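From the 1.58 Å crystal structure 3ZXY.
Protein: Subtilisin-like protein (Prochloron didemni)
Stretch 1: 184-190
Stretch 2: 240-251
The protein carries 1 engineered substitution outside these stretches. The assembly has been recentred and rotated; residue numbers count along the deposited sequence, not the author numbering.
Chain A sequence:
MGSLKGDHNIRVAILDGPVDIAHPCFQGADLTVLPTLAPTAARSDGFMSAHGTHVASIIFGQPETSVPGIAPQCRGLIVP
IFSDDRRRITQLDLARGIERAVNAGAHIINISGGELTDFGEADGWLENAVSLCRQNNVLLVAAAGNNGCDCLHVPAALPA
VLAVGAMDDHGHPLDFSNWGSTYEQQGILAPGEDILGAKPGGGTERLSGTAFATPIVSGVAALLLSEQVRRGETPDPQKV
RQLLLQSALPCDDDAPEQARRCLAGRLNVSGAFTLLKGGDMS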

# COMPACT_ATOMS: atom_id res chain seq x y z
N GLU A 184 2.44 2.61 -16.91
CA GLU A 184 1.37 2.28 -17.86
C GLU A 184 1.11 0.78 -17.83
O GLU A 184 0.00 0.33 -18.17
N GLN A 185 2.12 -0.01 -17.45
CA GLN A 185 1.99 -1.46 -17.42
C GLN A 185 1.64 -1.98 -16.04
O GLN A 185 0.94 -2.99 -15.93
N GLN A 186 2.14 -1.33 -14.99
CA GLN A 186 1.97 -1.87 -13.65
C GLN A 186 1.42 -0.90 -12.63
O GLN A 186 1.46 -1.17 -11.42
N GLY A 187 0.88 0.22 -13.09
CA GLY A 187 0.30 1.21 -12.19
C GLY A 187 -1.21 1.31 -12.34
O GLY A 187 -1.74 1.15 -13.42
N ILE A 188 -1.87 1.59 -11.22
CA ILE A 188 -3.29 1.88 -11.24
C ILE A 188 -3.56 3.13 -10.43
O ILE A 188 -2.81 3.46 -9.52
N LEU A 189 -4.64 3.81 -10.77
CA LEU A 189 -5.07 4.99 -10.01
C LEU A 189 -6.03 4.60 -8.92
O LEU A 189 -6.99 3.83 -9.14
N ALA A 190 -5.84 5.16 -7.73
CA ALA A 190 -6.78 4.95 -6.64
C ALA A 190 -7.08 6.31 -6.01
O ALA A 190 -6.37 7.29 -6.25
N VAL A 240 -3.56 -11.61 -7.55
CA VAL A 240 -4.38 -10.47 -7.16
C VAL A 240 -3.91 -9.20 -7.87
O VAL A 240 -4.73 -8.40 -8.35
N ARG A 241 -2.60 -9.00 -7.98
CA ARG A 241 -2.09 -7.91 -8.80
C ARG A 241 -2.62 -7.96 -10.23
O ARG A 241 -3.05 -6.95 -10.79
N GLN A 242 -2.60 -9.15 -10.83
CA GLN A 242 -3.04 -9.32 -12.22
C GLN A 242 -4.54 -8.98 -12.34
O GLN A 242 -4.97 -8.33 -13.31
N LEU A 243 -5.32 -9.42 -11.35
CA LEU A 243 -6.75 -9.12 -11.34
C LEU A 243 -7.03 -7.62 -11.24
O LEU A 243 -7.91 -7.10 -11.92
N LEU A 244 -6.28 -6.94 -10.39
CA LEU A 244 -6.44 -5.50 -10.22
C LEU A 244 -6.07 -4.76 -11.49
O LEU A 244 -6.75 -3.80 -11.90
N LEU A 245 -4.97 -5.16 -12.12
CA LEU A 245 -4.55 -4.54 -13.37
C LEU A 245 -5.52 -4.83 -14.51
O LEU A 245 -5.84 -3.95 -15.30
N GLN A 246 -6.01 -6.07 -14.61
CA GLN A 246 -6.89 -6.43 -15.71
C GLN A 246 -8.25 -5.76 -15.65
O GLN A 246 -8.82 -5.38 -16.68
N SER A 247 -8.77 -5.60 -14.43
CA SER A 247 -10.08 -5.02 -14.21
C SER A 247 -10.05 -3.49 -14.16
O SER A 247 -11.10 -2.86 -14.19
N ALA A 248 -8.87 -2.88 -14.16
CA ALA A 248 -8.79 -1.43 -14.08
C ALA A 248 -9.54 -0.77 -15.25
O ALA A 248 -9.54 -1.26 -16.40
N LEU A 249 -10.20 0.35 -14.97
CA LEU A 249 -11.07 1.00 -15.94
C LEU A 249 -10.40 2.15 -16.67
O LEU A 249 -9.68 2.93 -16.06
N PRO A 250 -10.66 2.29 -17.98
CA PRO A 250 -10.21 3.49 -18.73
C PRO A 250 -10.72 4.81 -18.16
O PRO A 250 -11.72 4.85 -17.45
N CYS A 251 -10.00 5.89 -18.48
CA CYS A 251 -10.38 7.23 -18.04
C CYS A 251 -11.26 7.90 -19.08
O CYS A 251 -11.12 7.65 -20.28

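Strand 187-190 lies across helix 240-247 at an angle of 69°, with the axes 8.9 Å apart at their closest. The nearest CA pair is Ile188 CA and Leu245 CA, 6.9 Å apart. The packing centres on these two residues. The contact is small, burying 323 Å² in total, and no hydrogen bond crosses it. Shape and apolar contact therefore describe most of what is here.

Ile188 is the main bump on the strand. Its CA-to-CB bond points toward the second stretch, and it has the largest covered area of any residue in the contact. Chi1 is p and chi2 is t. It fits into a hollow lined by Leu244, Leu245 and Ala248. Ile188 CG2 is 3.5 Å from Leu245 CD2 and 4.3 Å from Leu244 O. The same Ile188 CG2 lies 4.1 Å from Ala248 CB. The small methyl of Ala248 thus forms one wall of the hollow, just past the helical residues. Ile188 CD1 is 4.4 Å from Leu244 CB. Leu244 also points toward the strand, with chi1 m and chi2 t.

Leu245 is the matching bump from the helix. Its CA-to-CB bond runs sideways, but the m, t rotamer brings its end nearer to the first stretch. The end of Leu245 lies against the backbone of Gln185 and Gln186. The closest pairs are Leu245 CD1 to Gln185 O, 3.9 Å, and Leu245 CD2 to Gln186 C, 3.9 Å. Leu245 CD2 also lies 4.1 Å from Gly187 O. Gly187 has no side chain, and a CB there would point away from the helix. The leucine end rests against main chain on one part of its surface and against the Ile188 methyl on another.

Arg241 stands one helical turn before Leu245. Its first three chi angles are all t, so the chain is extended, and chi4 is -95°. The CA-to-CB bond is sideways, yet the end comes nearer to the first stretch. No hydrogen bond is formed between Arg241 and Gln186; the closest pair is Arg241 NH2 to the aliphatic Gln186 CB, 3.3 Å, with the guanidinium set obliquely to that carbon. Arg241 NE and NH2 find their hydrogen bonds elsewhere in the structure, as does Gln186 NE2. Gln186 has chi1 p and chi2 t.

A separate contact lies beyond the helix. Leu189 starts sideways, but its m, t rotamer carries its end nearer to the second stretch. Leu189 CD1 meets Cys251 SG at 4.2 Å. Cys251 points toward the strand with chi1 m, and is covalently bonded to a group elsewhere in the structure.

Within the second stretch, Ser247 OG donates a 2.7 Å hydrogen bond to Leu243 O, with chi1 p. Its hydroxyl thus folds back onto the helix backbone. Ala248 N makes a weak hydrogen bond to Leu245 O, 3.4 Å long, close to where Ala248 helps wall the hollow for Ile188.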

# COMPACT_ATOMS: atom_id res chain seq x y z
CB GLU A 184 1.75 2.74 -19.26
CG GLU A 184 0.62 2.81 -20.27
CD GLU A 184 1.12 3.25 -21.64
OE1 GLU A 184 1.79 4.32 -21.73
OE2 GLU A 184 0.84 2.55 -22.65
CB GLN A 185 3.27 -2.17 -17.89
CG GLN A 185 3.52 -2.06 -19.38
CD GLN A 185 4.27 -0.80 -19.79
OE1 GLN A 185 5.36 -0.51 -19.27
NE2 GLN A 185 3.72 -0.07 -20.76
CB GLN A 186 3.27 -2.51 -13.15
CG GLN A 186 4.40 -1.55 -12.83
CD GLN A 186 5.69 -2.28 -12.51
OE1 GLN A 186 6.06 -3.23 -13.22
NE2 GLN A 186 6.39 -1.84 -11.48
CB ILE A 188 -4.16 0.69 -10.74
CG1 ILE A 188 -3.83 0.30 -9.31
CG2 ILE A 188 -4.06 -0.47 -11.73
CD1 ILE A 188 -4.86 -0.71 -8.81
CB LEU A 189 -5.76 6.02 -10.93
CG LEU A 189 -4.93 6.65 -12.05
CD1 LEU A 189 -5.82 7.56 -12.90
CD2 LEU A 189 -3.75 7.43 -11.48
CB ALA A 190 -6.23 3.96 -5.62
CB VAL A 240 -4.41 -10.32 -5.63
CG1 VAL A 240 -4.90 -8.93 -5.24
CG2 VAL A 240 -5.25 -11.45 -5.01
CB ARG A 241 -0.56 -7.94 -8.83
CG ARG A 241 0.09 -6.87 -9.68
CD ARG A 241 1.59 -7.05 -9.59
NE ARG A 241 2.39 -6.23 -10.44
CZ ARG A 241 2.86 -6.55 -11.64
NH1 ARG A 241 2.54 -7.69 -12.26
NH2 ARG A 241 3.67 -5.69 -12.24
CB GLN A 242 -2.74 -10.75 -12.68
CG GLN A 242 -2.79 -10.92 -14.19
CD GLN A 242 -1.55 -10.38 -14.91
OE1 GLN A 242 -0.68 -9.74 -14.32
NE2 GLN A 242 -1.49 -10.65 -16.20
CB LEU A 243 -7.46 -9.84 -10.19
CG LEU A 243 -7.55 -11.36 -10.30
CD1 LEU A 243 -7.86 -11.95 -8.93
CD2 LEU A 243 -8.61 -11.76 -11.31
CB LEU A 244 -5.62 -5.02 -9.02
CG LEU A 244 -6.21 -5.38 -7.66
CD1 LEU A 244 -5.19 -5.20 -6.52
CD2 LEU A 244 -7.48 -4.57 -7.41
CB LEU A 245 -3.12 -4.97 -13.74
CG LEU A 245 -2.02 -4.45 -12.83
CD1 LEU A 245 -0.72 -5.16 -13.17
CD2 LEU A 245 -1.86 -2.94 -12.97
CB GLN A 246 -7.10 -7.94 -15.76
CG GLN A 246 -7.96 -8.35 -16.93
CD GLN A 246 -7.72 -9.77 -17.38
OE1 GLN A 246 -8.66 -10.56 -17.47
NE2 GLN A 246 -6.48 -10.08 -17.74
CB SER A 247 -10.72 -5.58 -12.95
OG SER A 247 -9.95 -5.30 -11.79
CB ALA A 248 -7.32 -0.98 -14.09
CB LEU A 249 -12.31 1.52 -15.23
CG LEU A 249 -13.25 0.45 -14.68
CD1 LEU A 249 -14.12 1.05 -13.59
CD2 LEU A 249 -14.05 -0.15 -15.83
CB PRO A 250 -10.80 3.28 -20.12
CG PRO A 250 -11.05 1.82 -20.23
CD PRO A 250 -11.31 1.30 -18.85
CB CYS A 251 -9.14 8.07 -17.76
SG CYS A 251 -8.23 7.55 -16.30